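Local coordinates for immunogenic protein MPT63/MPB63 (Mycobacterium tuberculosis, PDB 1LMI), which is a major secreted, immunogenic beta-sandwich protein of the tubercle bacillus whose molecular function is not established, at residues Ala36-Tyr41 and Gly45-Ala50; Val65-Ala70 and Glu124-Trp129. All coordinates share one frame; numbering follows the deposited sequence.

Interaction 1: residues Ala36-Tyr41 and Gly45-Ala50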
ATOM      1  N   ALA A  36       8.607 -10.174 -10.561  1.00 27.28           N
ATOM      2  CA  ALA A  36       7.451  -9.906 -11.409  1.00 24.71           C
ATOM      3  C   ALA A  36       7.884  -9.090 -12.632  1.00 21.69           C
ATOM      4  O   ALA A  36       8.701  -8.188 -12.549  1.00 28.91           O
ATOM      5  CB  ALA A  36       6.321  -9.139 -10.732  1.00 18.45           C
ATOM      6  N   VAL A  37       7.299  -9.457 -13.760  1.00 28.71           N
ATOM      7  CA  VAL A  37       7.355  -8.615 -14.956  1.00 36.63           C
ATOM      8  C   VAL A  37       5.943  -8.038 -15.011  1.00 26.45           C
ATOM      9  O   VAL A  37       4.969  -8.797 -14.916  1.00 30.69           O
ATOM     10  CB  VAL A  37       7.817  -9.403 -16.178  1.00 38.95           C
ATOM     11  CG1 VAL A  37       7.275 -10.830 -16.133  1.00 39.91           C
ATOM     12  CG2 VAL A  37       7.400  -8.749 -17.484  1.00 46.23           C
ATOM     13  N   ILE A  38       5.836  -6.724 -15.070  1.00 35.41           N
ATOM     14  CA  ILE A  38       4.503  -6.168 -14.745  1.00 51.58           C
ATOM     15  C   ILE A  38       3.526  -6.585 -15.825  1.00 63.66           C
ATOM     16  O   ILE A  38       2.577  -7.329 -15.627  1.00102.28           O
ATOM     17  CB  ILE A  38       4.633  -4.651 -14.530  1.00 41.49           C
ATOM     18  CG1 ILE A  38       5.359  -4.306 -13.220  1.00 39.63           C
ATOM     19  CG2 ILE A  38       3.299  -3.939 -14.617  1.00 28.37           C
ATOM     20  CD1 ILE A  38       4.485  -4.347 -11.991  1.00 37.42           C
ATOM     21  N   PRO A  39       3.871  -6.175 -17.009  1.00 54.76           N
ATOM     22  CA  PRO A  39       3.847  -4.923 -17.714  1.00 49.09           C
ATOM     23  C   PRO A  39       3.035  -5.066 -18.992  1.00 45.60           C
ATOM     24  O   PRO A  39       1.939  -5.612 -18.963  1.00 43.08           O
ATOM     25  CB  PRO A  39       5.369  -4.815 -17.921  1.00 28.62           C
ATOM     26  CG  PRO A  39       5.633  -6.169 -18.523  1.00 42.45           C
ATOM     27  CD  PRO A  39       4.581  -7.105 -17.964  1.00 52.60           C
ATOM     28  N   GLY A  40       3.598  -4.591 -20.059  1.00 36.25           N
ATOM     29  CA  GLY A  40       3.331  -3.597 -21.032  1.00 25.24           C
ATOM     30  C   GLY A  40       3.508  -2.261 -20.301  1.00 30.98           C
ATOM     31  O   GLY A  40       3.064  -1.236 -20.794  1.00 45.29           O
ATOM     32  N   TYR A  41       4.170  -2.306 -19.139  1.00 29.09           N
ATOM     33  CA  TYR A  41       4.458  -1.119 -18.347  1.00 28.73           C
ATOM     34  C   TYR A  41       5.882  -0.643 -18.667  1.00 28.23           C
ATOM     35  O   TYR A  41       6.774  -1.500 -18.757  1.00 23.38           O
ATOM     36  CB  TYR A  41       4.314  -1.346 -16.822  1.00 24.91           C
ATOM     37  CG  TYR A  41       4.615  -0.035 -16.101  1.00 21.18           C
ATOM     38  CD1 TYR A  41       5.837   0.280 -15.525  1.00 23.28           C
ATOM     39  CD2 TYR A  41       3.609   0.912 -16.023  1.00 30.11           C
ATOM     40  CE1 TYR A  41       6.092   1.479 -14.883  1.00 20.64           C
ATOM     41  CE2 TYR A  41       3.825   2.121 -15.394  1.00 34.38           C
ATOM     42  CZ  TYR A  41       5.057   2.391 -14.830  1.00 33.04           C
ATOM     43  OH  TYR A  41       5.234   3.605 -14.212  1.00 39.30           O
ATOM     44  N   GLY A  45      13.428   1.053 -13.699  1.00 16.68           N
ATOM     45  CA  GLY A  45      14.412   0.530 -12.765  1.00 15.37           C
ATOM     46  C   GLY A  45      14.130  -0.941 -12.489  1.00 14.31           C
ATOM     47  O   GLY A  45      13.971  -1.768 -13.392  1.00 17.17           O
ATOM     48  N   GLN A  46      14.086  -1.241 -11.183  1.00 14.19           N
ATOM     49  CA  GLN A  46      13.816  -2.586 -10.721  1.00 17.57           C
ATOM     50  C   GLN A  46      12.407  -2.710 -10.116  1.00 12.54           C
ATOM     51  O   GLN A  46      12.114  -1.916  -9.225  1.00 13.14           O
ATOM     52  CB  GLN A  46      14.853  -2.944  -9.649  1.00 14.96           C
ATOM     53  CG  GLN A  46      14.559  -4.282  -8.975  1.00 16.93           C
ATOM     54  CD  GLN A  46      14.779  -5.456  -9.892  1.00 23.58           C
ATOM     55  OE1 GLN A  46      15.824  -5.569 -10.545  1.00 27.51           O
ATOM     56  NE2 GLN A  46      13.826  -6.367  -9.958  1.00 21.98           N
ATOM     57  N   VAL A  47      11.651  -3.698 -10.557  1.00 12.63           N
ATOM     58  CA  VAL A  47      10.314  -3.827  -9.951  1.00 13.37           C
ATOM     59  C   VAL A  47      10.452  -4.356  -8.513  1.00 16.03           C
ATOM     60  O   VAL A  47      11.179  -5.318  -8.286  1.00 15.44           O
ATOM     61  CB  VAL A  47       9.388  -4.749 -10.727  1.00 17.02           C
ATOM     62  CG1 VAL A  47       8.033  -4.884 -10.037  1.00 14.01           C
ATOM     63  CG2 VAL A  47       9.208  -4.251 -12.163  1.00 19.22           C
ATOM     64  N   TRP A  48       9.772  -3.680  -7.601  1.00 11.05           N
ATOM     65  CA  TRP A  48       9.652  -4.142  -6.216  1.00 10.64           C
ATOM     66  C   TRP A  48       8.188  -4.488  -5.968  1.00 12.88           C
ATOM     67  O   TRP A  48       7.260  -4.108  -6.695  1.00 10.74           O
ATOM     68  CB  TRP A  48      10.113  -3.079  -5.212  1.00 11.44           C
ATOM     69  CG  TRP A  48      11.604  -3.140  -5.026  1.00 10.52           C
ATOM     70  CD1 TRP A  48      12.535  -3.061  -6.031  1.00 12.81           C
ATOM     71  CD2 TRP A  48      12.294  -3.305  -3.791  1.00  9.87           C
ATOM     72  NE1 TRP A  48      13.798  -3.155  -5.470  1.00 14.67           N
ATOM     73  CE2 TRP A  48      13.669  -3.306  -4.102  1.00 11.15           C
ATOM     74  CE3 TRP A  48      11.907  -3.438  -2.433  1.00 10.96           C
ATOM     75  CZ2 TRP A  48      14.653  -3.442  -3.141  1.00 12.25           C
ATOM     76  CZ3 TRP A  48      12.891  -3.573  -1.490  1.00 10.26           C
ATOM     77  CH2 TRP A  48      14.250  -3.574  -1.832  1.00 13.34           C
ATOM     78  N   GLU A  49       7.957  -5.259  -4.908  1.00 10.92           N
ATOM     79  CA  GLU A  49       6.620  -5.640  -4.519  1.00 11.85           C
ATOM     80  C   GLU A  49       6.464  -5.527  -2.989  1.00 10.00           C
ATOM     81  O   GLU A  49       7.436  -5.484  -2.250  1.00 10.03           O
ATOM     82  CB  GLU A  49       6.273  -7.063  -4.958  1.00 11.53           C
ATOM     83  CG  GLU A  49       7.171  -8.133  -4.328  1.00 13.40           C
ATOM     84  CD  GLU A  49       6.743  -9.540  -4.645  1.00 13.98           C
ATOM     85  OE1 GLU A  49       6.906  -9.990  -5.812  1.00 18.74           O
ATOM     86  OE2 GLU A  49       6.222 -10.238  -3.768  1.00 14.54           O
ATOM     87  N   ALA A  50       5.192  -5.472  -2.576  1.00  8.77           N
ATOM     88  CA  ALA A  50       4.862  -5.724  -1.180  1.00  9.70           C
ATOM     89  C   ALA A  50       3.539  -6.519  -1.204  1.00 10.63           C
ATOM     90  O   ALA A  50       2.811  -6.578  -2.202  1.00  9.38           O
ATOM     91  CB  ALA A  50       4.760  -4.491  -0.316  1.00 10.65           C
TER
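The loop joining strand 22-33 to strand 46-56 folds back on the start of the second strand, and Ile38 and Val47 meet there through aliphatic carbon alone. Ile38 CG1 lies 4.0 Å from Val47 CG2, and its terminal CD1 is 4.1 Å from Val47 CG1, so both branches of the valine are engaged. The isoleucine reaches the strand because CG1 stands beside its backbone N, anti to the carbonyl carbon (chi1 -72°), which sends the longer arm across while CG2 stays behind. Val47 also receives the backbone of Ala36, whose carbonyl O is 4.0 Å from Val47 CB and equally 4.0 Å from Val47 CG2; these are van der Waals contacts. The two strands the loop connects are antiparallel neighbours in the four-stranded sheet of the sandwich, forming a beta hairpin with a long, irregular connecting loop. A beta-branched valine suits the extended backbone here and presents two methyls to the loop. Ala36 points its CB toward the strand, the two CA atoms of Ala36 and Val47 being 6.9 Å apart, and its short methyl packs on Tyr106 and Pro87. Ser34 ties the loop to the strand by bonds: its OG hydrogen-bonds to Ala36 N and Glu49 OE1, and its backbone bonds to that of Val47. Tyr106 of strand 100-109 also touches the side chains of Ile38 and Glu49.

Interaction 2: residues Val65-Ala70 and Glu124-Trp129; sequences VSQFNA and EDLLIW
Phe68 and Trp129 make the aromatic part of this contact, Phe68 CE1 lying 4.0 Å from Trp129 CZ3 and 4.2 Å from Trp129 CH2. The benzo end of the indole arrives at the edge of the phenyl ring, near its plane, while CE1 approaches the indole obliquely. Each ring is carried inward with CG beside its own backbone N, chi1 being -81° in Phe68 and -60° in Trp129. Large flat groups suit this place, since they bridge backbones that are well separated: the CA atoms of Phe68 and Trp129 are 10.9 Å apart.

In the second, polar-to-apolar contact, the amide oxygen of Gln67 meets a leucine methyl. Gln67 OE1 rests 4.0 Å from Leu126 CD1, a van der Waals approach made possible by the glutamine's extended chain (chi2 -172°). Its length lets a residue of the 3-10 turn 65-67 reach one methyl of a buried leucine. That turn is closed by a backbone bond from Phe68 N to Val65 O, of 3.2 Å.

Asp125 OD1 forms a salt bridge with Arg71 NH2. Strand 116-120 separates strands 68-71 and 125-130 within the five-stranded mixed sheet, and Leu126 and Leu127 both face its Met119 in a classic beta bulge. Phe68 and Trp129 lie in the hydrophobic core between the two sheets of the beta-sandwich: Phe68 packs edge-to-face with Trp26 and touches Val28 of strand 22-33, and Trp129 touches the same two residues.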
ATOM      1  N   VAL A  65      -5.978   1.813  -3.321  1.00 15.56           N
ATOM      2  CA  VAL A  65      -4.658   1.243  -3.605  1.00 11.43           C
ATOM      3  C   VAL A  65      -3.704   2.235  -4.228  1.00 11.86           C
ATOM      4  O   VAL A  65      -2.490   2.157  -4.002  1.00 11.31           O
ATOM      5  CB  VAL A  65      -4.822   0.017  -4.540  1.00 13.07           C
ATOM      6  CG1 VAL A  65      -3.484  -0.609  -4.874  1.00 19.43           C
ATOM      7  CG2 VAL A  65      -5.775  -1.005  -3.925  1.00 15.12           C
ATOM      8  N   SER A  66      -4.192   3.210  -5.004  1.00 11.88           N
ATOM      9  CA  SER A  66      -3.367   4.229  -5.595  1.00 11.20           C
ATOM     10  C   SER A  66      -2.691   5.126  -4.560  1.00 11.21           C
ATOM     11  O   SER A  66      -1.777   5.881  -4.916  1.00 12.82           O
ATOM     12  CB  SER A  66      -4.180   5.097  -6.564  1.00 16.21           C
ATOM     13  OG  SER A  66      -5.303   5.672  -5.908  1.00 19.90           O
ATOM     14  N   GLN A  67      -3.041   5.067  -3.280  1.00  9.61           N
ATOM     15  CA  GLN A  67      -2.439   5.850  -2.208  1.00  9.07           C
ATOM     16  C   GLN A  67      -1.107   5.277  -1.742  1.00  8.70           C
ATOM     17  O   GLN A  67      -0.419   5.958  -0.980  1.00 10.19           O
ATOM     18  CB  GLN A  67      -3.390   5.971  -0.992  1.00  9.45           C
ATOM     19  CG  GLN A  67      -4.655   6.768  -1.277  1.00 13.35           C
ATOM     20  CD  GLN A  67      -5.445   7.021  -0.006  1.00 17.21           C
ATOM     21  OE1 GLN A  67      -5.179   6.444   1.040  1.00 21.97           O
ATOM     22  NE2 GLN A  67      -6.414   7.931  -0.120  1.00 16.75           N
ATOM     23  N   PHE A  68      -0.745   4.069  -2.200  1.00  9.56           N
ATOM     24  CA  PHE A  68       0.490   3.448  -1.718  1.00  8.81           C
ATOM     25  C   PHE A  68       1.742   3.991  -2.396  1.00 10.74           C
ATOM     26  O   PHE A  68       1.776   4.459  -3.558  1.00 10.35           O
ATOM     27  CB  PHE A  68       0.482   1.939  -1.943  1.00 10.84           C
ATOM     28  CG  PHE A  68      -0.266   1.112  -0.917  1.00 10.37           C
ATOM     29  CD1 PHE A  68       0.144   1.128   0.394  1.00 10.10           C
ATOM     30  CD2 PHE A  68      -1.328   0.326  -1.292  1.00 13.37           C
ATOM     31  CE1 PHE A  68      -0.531   0.363   1.331  1.00 13.79           C
ATOM     32  CE2 PHE A  68      -2.012  -0.434  -0.365  1.00 12.52           C
ATOM     33  CZ  PHE A  68      -1.610  -0.408   0.949  1.00 13.84           C
ATOM     34  N   ASN A  69       2.842   3.922  -1.636  1.00  8.10           N
ATOM     35  CA  ASN A  69       4.153   4.399  -2.006  1.00 11.02           C
ATOM     36  C   ASN A  69       5.214   3.586  -1.241  1.00 11.85           C
ATOM     37  O   ASN A  69       4.932   3.157  -0.104  1.00 10.07           O
ATOM     38  CB  ASN A  69       4.387   5.875  -1.660  1.00 11.51           C
ATOM     39  CG  ASN A  69       3.364   6.829  -2.252  1.00 11.39           C
ATOM     40  OD1 ASN A  69       3.612   7.284  -3.372  1.00 11.54           O
ATOM     41  ND2 ASN A  69       2.252   7.059  -1.552  1.00  9.79           N
ATOM     42  N   ALA A  70       6.359   3.404  -1.884  1.00 10.08           N
ATOM     43  CA  ALA A  70       7.536   2.811  -1.250  1.00  8.02           C
ATOM     44  C   ALA A  70       8.566   3.902  -1.061  1.00 12.53           C
ATOM     45  O   ALA A  70       8.765   4.733  -1.948  1.00 13.71           O
ATOM     46  CB  ALA A  70       8.027   1.625  -2.050  1.00  9.35           C
ATOM     47  N   GLU A 124      -2.020  14.291   2.840  1.00 15.98           N
ATOM     48  CA  GLU A 124      -1.042  14.030   3.875  1.00 15.90           C
ATOM     49  C   GLU A 124      -0.726  12.530   3.946  1.00 12.08           C
ATOM     50  O   GLU A 124      -1.454  11.773   3.323  1.00 14.18           O
ATOM     51  CB  GLU A 124      -1.582  14.433   5.253  1.00 13.55           C
ATOM     52  CG  GLU A 124      -2.782  13.612   5.693  1.00 15.88           C
ATOM     53  CD  GLU A 124      -3.531  14.236   6.863  1.00 18.57           C
ATOM     54  OE1 GLU A 124      -2.873  14.633   7.842  1.00 19.33           O
ATOM     55  OE2 GLU A 124      -4.786  14.303   6.754  1.00 21.43           O
ATOM     56  N   ASP A 125       0.303  12.158   4.681  1.00 12.63           N
ATOM     57  CA  ASP A 125       0.627  10.768   4.985  1.00 11.51           C
ATOM     58  C   ASP A 125      -0.381  10.264   6.040  1.00 15.02           C
ATOM     59  O   ASP A 125      -0.619  10.940   7.058  1.00 15.64           O
ATOM     60  CB  ASP A 125       2.017  10.562   5.541  1.00 13.07           C
ATOM     61  CG  ASP A 125       3.132  10.685   4.522  1.00 15.48           C
ATOM     62  OD1 ASP A 125       2.836  10.678   3.312  1.00 14.40           O
ATOM     63  OD2 ASP A 125       4.298  10.836   4.962  1.00 16.23           O
ATOM     64  N   LEU A 126      -0.983   9.119   5.797  1.00 11.93           N
ATOM     65  CA  LEU A 126      -1.973   8.536   6.701  1.00  9.91           C
ATOM     66  C   LEU A 126      -1.392   7.375   7.498  1.00 10.88           C
ATOM     67  O   LEU A 126      -1.540   7.341   8.726  1.00 15.38           O
ATOM     68  CB  LEU A 126      -3.189   8.039   5.903  1.00 13.68           C
ATOM     69  CG  LEU A 126      -4.029   9.135   5.237  1.00 17.86           C
ATOM     70  CD1 LEU A 126      -5.152   8.496   4.448  1.00 12.29           C
ATOM     71  CD2 LEU A 126      -4.570  10.149   6.243  1.00 15.04           C
ATOM     72  N   LEU A 127      -0.749   6.445   6.812  1.00  9.80           N
ATOM     73  CA  LEU A 127      -0.240   5.208   7.428  1.00  9.44           C
ATOM     74  C   LEU A 127       1.164   4.922   6.899  1.00 10.71           C
ATOM     75  O   LEU A 127       1.399   5.057   5.687  1.00 12.35           O
ATOM     76  CB  LEU A 127      -1.114   4.009   7.116  1.00  9.18           C
ATOM     77  CG  LEU A 127      -2.578   4.020   7.520  1.00  8.86           C
ATOM     78  CD1 LEU A 127      -3.342   2.813   6.980  1.00 13.47           C
ATOM     79  CD2 LEU A 127      -2.662   4.024   9.039  1.00 17.57           C
ATOM     80  N   ILE A 128       2.067   4.534   7.800  1.00 10.55           N
ATOM     81  CA  ILE A 128       3.441   4.243   7.410  1.00  7.46           C
ATOM     82  C   ILE A 128       3.895   2.943   8.058  1.00 11.69           C
ATOM     83  O   ILE A 128       3.678   2.817   9.269  1.00 11.03           O
ATOM     84  CB  ILE A 128       4.353   5.406   7.856  1.00 11.38           C
ATOM     85  CG1 ILE A 128       3.904   6.731   7.217  1.00 14.23           C
ATOM     86  CG2 ILE A 128       5.789   5.024   7.539  1.00 14.59           C
ATOM     87  CD1 ILE A 128       4.714   7.908   7.718  1.00 24.36           C
ATOM     88  N   TRP A 129       4.497   2.046   7.315  1.00 10.50           N
ATOM     89  CA  TRP A 129       5.072   0.784   7.761  1.00 10.03           C
ATOM     90  C   TRP A 129       6.589   0.825   7.571  1.00 12.97           C
ATOM     91  O   TRP A 129       7.030   1.074   6.450  1.00 12.83           O
ATOM     92  CB  TRP A 129       4.531  -0.435   7.024  1.00 10.11           C
ATOM     93  CG  TRP A 129       3.047  -0.647   7.151  1.00  9.00           C
ATOM     94  CD1 TRP A 129       2.464  -1.555   8.008  1.00  9.67           C
ATOM     95  CD2 TRP A 129       1.988   0.003   6.459  1.00  8.55           C
ATOM     96  NE1 TRP A 129       1.089  -1.484   7.874  1.00 10.43           N
ATOM     97  CE2 TRP A 129       0.783  -0.534   6.923  1.00  9.20           C
ATOM     98  CE3 TRP A 129       1.944   1.008   5.477  1.00 12.58           C
ATOM     99  CZ2 TRP A 129      -0.451  -0.118   6.446  1.00 11.75           C
ATOM    100  CZ3 TRP A 129       0.706   1.428   4.999  1.00 12.35           C
ATOM    101  CH2 TRP A 129      -0.482   0.861   5.490  1.00 11.61           C
TER

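Interactions 1 and 2 belong to different parts of one beta-sandwich and do not touch: their centres are about 18 Å apart and their nearest atoms about 6 Å. Interaction 1 is local, its segments only a few residues apart, and lies about 15 Å from the centre of the chain; interaction 2 joins segments 54 residues apart and is centred about 6 Å from it. Along the chain both segments of interaction 1 precede those of interaction 2, strand 46-56 being followed by strand 68-71. Strand 22-33 connects them: it leads into the loop of interaction 1 and supplies Trp26 and Val28 to the core around interaction 2.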